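Local coordinates for phosphoribosylaminoimidazole carboxylase, ATPase subunit (Thermus thermophilus, PDB 3AW8), which probably catalyses the ATP-dependent carboxylation of 5-aminoimidazole ribonucleotide with bicarbonate to N5-carboxyaminoimidazole ribonucleotide, a step of de novo purine biosynthesis, at residues Asp178-Leu183 with Glu246-Gly251; Gln223-Ala228 with Glu252-Asn257. All coordinates share one frame; numbering follows the deposited sequence.

Interaction 1. Residues Asp178-Leu183 with Glu246-Gly251; sequences DREVSL and EFFQVG. With AMP (adenosine monophosphate), chain C.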
loop_
_atom_site.group_PDB
_atom_site.type_symbol
_atom_site.label_atom_id
_atom_site.label_comp_id
_atom_site.label_asym_id
_atom_site.label_seq_id
_atom_site.Cartn_x
_atom_site.Cartn_y
_atom_site.Cartn_z
ATOM N N ASP A 178 -20.051 -4.446 27.697
ATOM C CA ASP A 178 -18.867 -5.246 27.977
ATOM C C ASP A 178 -17.738 -4.582 27.202
ATOM O O ASP A 178 -16.616 -4.435 27.693
ATOM C CB ASP A 178 -19.073 -6.678 27.471
ATOM C CG ASP A 178 -20.191 -7.409 28.208
ATOM O OD1 ASP A 178 -20.762 -8.361 27.623
ATOM O OD2 ASP A 178 -20.486 -7.043 29.368
ATOM N N ARG A 179 -18.061 -4.176 25.979
ATOM C CA ARG A 179 -17.108 -3.504 25.107
ATOM C C ARG A 179 -17.837 -2.885 23.923
ATOM O O ARG A 179 -19.043 -3.082 23.737
ATOM C CB ARG A 179 -16.068 -4.493 24.581
ATOM C CG ARG A 179 -16.656 -5.560 23.671
ATOM C CD ARG A 179 -15.590 -6.510 23.158
ATOM N NE ARG A 179 -16.196 -7.622 22.438
ATOM C CZ ARG A 179 -15.512 -8.622 21.894
ATOM N NH1 ARG A 179 -16.154 -9.595 21.252
ATOM N NH2 ARG A 179 -14.188 -8.646 21.993
ATOM N N GLU A 180 -17.086 -2.128 23.133
ATOM C CA GLU A 180 -17.610 -1.497 21.941
ATOM C C GLU A 180 -16.989 -2.238 20.768
ATOM O O GLU A 180 -15.815 -2.599 20.805
ATOM C CB GLU A 180 -17.225 -0.015 21.905
ATOM C CG GLU A 180 -18.154 0.865 22.726
ATOM C CD GLU A 180 -17.753 2.327 22.715
ATOM O OE1 GLU A 180 -16.874 2.712 23.518
ATOM O OE2 GLU A 180 -18.311 3.092 21.895
ATOM N N VAL A 181 -17.787 -2.506 19.746
ATOM C CA VAL A 181 -17.279 -3.192 18.573
ATOM C C VAL A 181 -17.873 -2.543 17.335
ATOM O O VAL A 181 -18.831 -1.779 17.425
ATOM C CB VAL A 181 -17.623 -4.715 18.596
ATOM C CG1 VAL A 181 -16.984 -5.367 19.815
ATOM C CG2 VAL A 181 -19.131 -4.931 18.588
ATOM N N SER A 182 -17.292 -2.824 16.177
ATOM C CA SER A 182 -17.805 -2.256 14.940
ATOM C C SER A 182 -17.640 -3.269 13.834
ATOM O O SER A 182 -16.756 -4.125 13.887
ATOM C CB SER A 182 -17.059 -0.968 14.576
ATOM O OG SER A 182 -15.747 -1.251 14.140
ATOM N N LEU A 183 -18.504 -3.178 12.834
ATOM C CA LEU A 183 -18.443 -4.093 11.708
ATOM C C LEU A 183 -18.369 -3.302 10.417
ATOM O O LEU A 183 -19.290 -2.553 10.089
ATOM C CB LEU A 183 -19.679 -4.998 11.684
ATOM C CG LEU A 183 -19.716 -5.978 10.509
ATOM C CD1 LEU A 183 -19.694 -7.396 11.033
ATOM C CD2 LEU A 183 -20.951 -5.740 9.663
ATOM N N GLU A 246 -21.245 0.722 14.185
ATOM C CA GLU A 246 -20.711 0.596 15.531
ATOM C C GLU A 246 -21.792 0.118 16.492
ATOM O O GLU A 246 -22.886 0.674 16.527
ATOM C CB GLU A 246 -20.160 1.936 16.008
ATOM C CG GLU A 246 -18.780 2.241 15.474
ATOM C CD GLU A 246 -18.182 3.489 16.090
ATOM O OE1 GLU A 246 -18.537 4.598 15.639
ATOM O OE2 GLU A 246 -17.365 3.359 17.034
ATOM N N PHE A 247 -21.490 -0.917 17.268
ATOM C CA PHE A 247 -22.450 -1.443 18.234
ATOM C C PHE A 247 -21.867 -1.473 19.643
ATOM O O PHE A 247 -20.666 -1.289 19.843
ATOM C CB PHE A 247 -22.878 -2.875 17.883
ATOM C CG PHE A 247 -23.505 -3.019 16.533
ATOM C CD1 PHE A 247 -22.717 -3.190 15.402
ATOM C CD2 PHE A 247 -24.887 -3.007 16.392
ATOM C CE1 PHE A 247 -23.298 -3.351 14.145
ATOM C CE2 PHE A 247 -25.480 -3.167 15.142
ATOM C CZ PHE A 247 -24.687 -3.340 14.017
ATOM N N PHE A 248 -22.747 -1.686 20.615
ATOM C CA PHE A 248 -22.356 -1.827 22.008
ATOM C C PHE A 248 -22.572 -3.313 22.242
ATOM O O PHE A 248 -23.603 -3.849 21.832
ATOM C CB PHE A 248 -23.291 -1.056 22.935
ATOM C CG PHE A 248 -23.057 0.414 22.946
ATOM C CD1 PHE A 248 -21.805 0.927 23.248
ATOM C CD2 PHE A 248 -24.097 1.296 22.680
ATOM C CE1 PHE A 248 -21.589 2.306 23.285
ATOM C CE2 PHE A 248 -23.891 2.675 22.714
ATOM C CZ PHE A 248 -22.635 3.178 23.018
ATOM N N GLN A 249 -21.612 -3.990 22.864
ATOM C CA GLN A 249 -21.789 -5.415 23.130
ATOM C C GLN A 249 -22.108 -5.631 24.603
ATOM O O GLN A 249 -21.275 -5.378 25.476
ATOM C CB GLN A 249 -20.540 -6.226 22.766
ATOM C CG GLN A 249 -20.822 -7.730 22.713
ATOM C CD GLN A 249 -19.568 -8.592 22.626
ATOM O OE1 GLN A 249 -18.674 -8.339 21.819
ATOM N NE2 GLN A 249 -19.511 -9.631 23.453
ATOM N N VAL A 250 -23.331 -6.073 24.871
ATOM C CA VAL A 250 -23.767 -6.356 26.233
ATOM C C VAL A 250 -24.108 -7.843 26.226
ATOM O O VAL A 250 -25.104 -8.263 25.624
ATOM C CB VAL A 250 -25.022 -5.532 26.624
ATOM C CG1 VAL A 250 -25.250 -5.616 28.127
ATOM C CG2 VAL A 250 -24.853 -4.087 26.202
ATOM N N GLY A 251 -23.259 -8.635 26.871
ATOM C CA GLY A 251 -23.464 -10.069 26.901
ATOM C C GLY A 251 -23.240 -10.650 25.518
ATOM O O GLY A 251 -22.103 -10.784 25.064
HETATM P P AMP C . -20.133 9.597 20.044
HETATM O O1P AMP C . -19.296 9.174 18.889
HETATM O O2P AMP C . -21.418 8.624 20.164
HETATM O O3P AMP C . -20.622 11.115 19.822
HETATM O "O5'" AMP C . -19.259 9.525 21.414
HETATM C "C5'" AMP C . -18.858 8.160 21.633
HETATM C "C4'" AMP C . -18.279 8.010 23.053
HETATM O "O4'" AMP C . -19.301 8.252 24.076
HETATM C "C3'" AMP C . -17.724 6.594 23.294
HETATM O "O3'" AMP C . -16.482 6.659 24.007
HETATM C "C2'" AMP C . -18.821 5.869 24.086
HETATM O "O2'" AMP C . -18.255 4.972 25.052
HETATM C "C1'" AMP C . -19.651 6.994 24.744
HETATM N N9 AMP C . -21.104 6.721 24.610
HETATM C C8 AMP C . -21.924 7.124 23.585
HETATM N N7 AMP C . -23.142 6.712 23.785
HETATM C C5 AMP C . -23.196 6.021 24.941
HETATM C C6 AMP C . -24.220 5.350 25.664
HETATM N N6 AMP C . -25.518 5.321 25.183
HETATM N N1 AMP C . -23.902 4.742 26.831
HETATM C C2 AMP C . -22.652 4.760 27.314
HETATM N N3 AMP C . -21.662 5.380 26.665
HETATM C C4 AMP C . -21.884 6.014 25.492
HETATM O O HOH W 1 -19.808 1.352 19.754
#
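V181 and F247 form an antiparallel hydrogen-bonded pair, V181 N to F247 O at 3.1 Å and F247 N to V181 O at 2.8 Å, on strands whose axes run at 146° to each other. Near the end of the pairing Q249 is opposed by two residues, D178 and R179, a classic beta bulge: D178 N gives Q249 O a 2.7 Å bond, while the one from R179 N is weak. D178 OD1 accepts the N-H of G251, which comes from above the carboxylate plane. The R179 and Q249 side chains run alongside one another on the face they share with V181. With CG of R179 between backbone N and carbonyl carbon (chi1 65°) and the chain extended to NE, the guanidinium meets Q249 OE1 edge-on, gripping this one oxygen through NE (2.7 Å) and NH1 (2.9 Å). The NH1 bond uses a lone pair in the amide plane, whereas NE stands above that plane; NH2 is salt-bridged to E200. An alanine at R179 would probably leave Q249 OE1 without both donors and E200 without its charged mate. Strands 179-187 and 241-250 are adjacent inner strands of the large antiparallel sheet in the ATP-grasp domain, and the face carrying E180 and F248 lines the nucleotide pocket. E180 OE1 accepts from the ribose O2' of AMP, and a water joins its OE2 to F247 O. The aliphatic CG of E180 lies 3.7 Å from F248 CD1, while at the far end of that ring F248 CZ approaches the adenine C5 to 3.5 Å.

Interaction 2. Residues Gln223-Ala228 with Glu252-Asn257; sequences QKKAEA and EELLFN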
loop_
_atom_site.group_PDB
_atom_site.type_symbol
_atom_site.label_atom_id
_atom_site.label_comp_id
_atom_site.label_asym_id
_atom_site.label_seq_id
_atom_site.Cartn_x
_atom_site.Cartn_y
_atom_site.Cartn_z
ATOM N N GLN A 223 -20.784 -12.799 14.835
ATOM C CA GLN A 223 -20.415 -12.329 13.501
ATOM C C GLN A 223 -21.634 -12.261 12.592
ATOM O O GLN A 223 -21.951 -11.205 12.038
ATOM C CB GLN A 223 -19.368 -13.252 12.867
ATOM C CG GLN A 223 -17.960 -12.675 12.849
ATOM C CD GLN A 223 -17.847 -11.423 11.997
ATOM O OE1 GLN A 223 -17.071 -10.527 12.304
ATOM N NE2 GLN A 223 -18.612 -11.364 10.916
ATOM N N LYS A 224 -22.312 -13.394 12.437
ATOM C CA LYS A 224 -23.495 -13.463 11.592
ATOM C C LYS A 224 -24.534 -12.437 12.026
ATOM O O LYS A 224 -25.229 -11.849 11.195
ATOM C CB LYS A 224 -24.090 -14.870 11.649
ATOM C CG LYS A 224 -23.612 -15.804 10.542
ATOM C CD LYS A 224 -22.094 -15.918 10.491
ATOM C CE LYS A 224 -21.651 -16.822 9.342
ATOM N NZ LYS A 224 -22.178 -16.362 8.022
ATOM N N LYS A 225 -24.625 -12.230 13.335
ATOM C CA LYS A 225 -25.571 -11.283 13.915
ATOM C C LYS A 225 -25.293 -9.891 13.338
ATOM O O LYS A 225 -26.178 -9.256 12.750
ATOM C CB LYS A 225 -25.413 -11.286 15.448
ATOM C CG LYS A 225 -26.603 -10.739 16.252
ATOM C CD LYS A 225 -26.424 -11.051 17.750
ATOM C CE LYS A 225 -27.595 -10.578 18.616
ATOM N NZ LYS A 225 -27.705 -9.093 18.749
ATOM N N ALA A 226 -24.052 -9.436 13.499
ATOM C CA ALA A 226 -23.623 -8.134 13.003
ATOM C C ALA A 226 -23.787 -8.036 11.490
ATOM O O ALA A 226 -24.301 -7.047 10.969
ATOM C CB ALA A 226 -22.169 -7.894 13.384
ATOM N N GLU A 227 -23.348 -9.070 10.785
ATOM C CA GLU A 227 -23.449 -9.078 9.337
ATOM C C GLU A 227 -24.900 -8.985 8.887
ATOM O O GLU A 227 -25.211 -8.322 7.898
ATOM C CB GLU A 227 -22.794 -10.340 8.776
ATOM C CG GLU A 227 -21.297 -10.402 9.028
ATOM C CD GLU A 227 -20.622 -11.536 8.284
ATOM O OE1 GLU A 227 -20.823 -11.634 7.059
ATOM O OE2 GLU A 227 -19.889 -12.327 8.916
ATOM N N ALA A 228 -25.787 -9.645 9.626
ATOM C CA ALA A 228 -27.209 -9.641 9.310
ATOM C C ALA A 228 -27.769 -8.223 9.424
ATOM O O ALA A 228 -28.470 -7.738 8.526
ATOM C CB ALA A 228 -27.942 -10.576 10.248
ATOM N N GLU A 252 -24.333 -11.003 24.854
ATOM C CA GLU A 252 -24.280 -11.559 23.509
ATOM C C GLU A 252 -25.231 -10.760 22.642
ATOM O O GLU A 252 -25.705 -11.227 21.602
ATOM C CB GLU A 252 -24.683 -13.033 23.513
ATOM C CG GLU A 252 -23.583 -13.960 23.999
ATOM C CD GLU A 252 -22.301 -13.818 23.188
ATOM O OE1 GLU A 252 -22.333 -14.063 21.958
ATOM O OE2 GLU A 252 -21.259 -13.458 23.782
ATOM N N GLU A 253 -25.508 -9.542 23.089
ATOM C CA GLU A 253 -26.390 -8.649 22.363
ATOM C C GLU A 253 -25.630 -7.481 21.753
ATOM O O GLU A 253 -24.630 -7.012 22.305
ATOM C CB GLU A 253 -27.496 -8.133 23.286
ATOM C CG GLU A 253 -28.578 -9.161 23.532
ATOM C CD GLU A 253 -29.129 -9.721 22.229
ATOM O OE1 GLU A 253 -29.635 -8.922 21.405
ATOM O OE2 GLU A 253 -29.050 -10.956 22.029
ATOM N N LEU A 254 -26.110 -7.033 20.599
ATOM C CA LEU A 254 -25.511 -5.917 19.887
ATOM C C LEU A 254 -26.543 -4.799 19.776
ATOM O O LEU A 254 -27.643 -5.014 19.264
ATOM C CB LEU A 254 -25.082 -6.347 18.478
ATOM C CG LEU A 254 -23.978 -7.390 18.283
ATOM C CD1 LEU A 254 -23.814 -7.671 16.799
ATOM C CD2 LEU A 254 -22.670 -6.888 18.875
ATOM N N LEU A 255 -26.186 -3.617 20.267
ATOM C CA LEU A 255 -27.070 -2.456 20.206
ATOM C C LEU A 255 -26.444 -1.403 19.284
ATOM O O LEU A 255 -25.361 -0.885 19.568
ATOM C CB LEU A 255 -27.257 -1.856 21.600
ATOM C CG LEU A 255 -27.672 -2.790 22.738
ATOM C CD1 LEU A 255 -27.781 -1.991 24.026
ATOM C CD2 LEU A 255 -28.994 -3.465 22.406
ATOM N N PHE A 256 -27.119 -1.093 18.181
ATOM C CA PHE A 256 -26.613 -0.101 17.240
ATOM C C PHE A 256 -26.324 1.220 17.930
ATOM O O PHE A 256 -27.187 1.768 18.607
ATOM C CB PHE A 256 -27.628 0.144 16.124
ATOM C CG PHE A 256 -27.306 1.343 15.272
ATOM C CD1 PHE A 256 -26.347 1.266 14.269
ATOM C CD2 PHE A 256 -27.938 2.562 15.496
ATOM C CE1 PHE A 256 -26.022 2.391 13.501
ATOM C CE2 PHE A 256 -27.617 3.688 14.735
ATOM C CZ PHE A 256 -26.659 3.601 13.737
ATOM N N ASN A 257 -25.112 1.733 17.749
ATOM C CA ASN A 257 -24.721 3.009 18.340
ATOM C C ASN A 257 -24.591 4.094 17.271
ATOM O O ASN A 257 -25.282 5.104 17.333
ATOM C CB ASN A 257 -23.396 2.862 19.102
ATOM C CG ASN A 257 -22.757 4.209 19.446
ATOM O OD1 ASN A 257 -23.408 5.100 19.986
ATOM N ND2 ASN A 257 -21.473 4.353 19.135
#
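The side chains of K225 and L254 pass alongside each other, the lysine running from the helix toward the strand and the leucine from the strand toward the helix. CG of K225 is anti to the backbone N (chi1 -160°), and the chain stays extended as far as CE, which comes within 3.6 Å of the backbone O of E252. A bend at chi4 then sets NZ beside the start of the strand. There K225 crosses E253 at about a right angle: the glutamate, bent at chi2, brings OE1 to 3.3 Å from K225 NZ, a salt bridge whose hydrogen bond is weak. The stronger polar partner of NZ is Y229 OH, one helical turn further on. The short segments of helix 220-237 and strand 253-260 run at 24° to each other with axes 9.5 Å apart, a helix packed against an edge strand of the large antiparallel sheet in the ATP-grasp domain. L254 presents CD1 to A226, meeting CB at 3.8 Å and the backbone N at 3.7 Å. The small A226 side chain is consistent with the close approach of the helix, its CA standing 7.5 Å from that of L254. L254 also touches F247 of the adjacent strand and V181 of the strand beyond it.

In the fold
Interactions 1 and 2, with centres about 8 Å apart, meet on the same sheet: strands 241-250 and 253-260 are neighbours, and probable backbone hydrogen bonds E246 O to N257 N and F248 N to L255 O join them. Interaction 1 is the more buried, with 7 of 11 touching residues buried against 2 of 5, and the larger, 573 Å² against 200 Å². It pairs strand with strand through repeated backbone bonds; the sheet face bearing E180 and F248 meets AMP. Interaction 2 sets helix 220-237 against the sheet mainly through side chains, which also touch backbone atoms, apolar where A226 and L254 are buried and ionic where E253 is exposed. L183, packed on A226, links the first contact's strand to the second's helix.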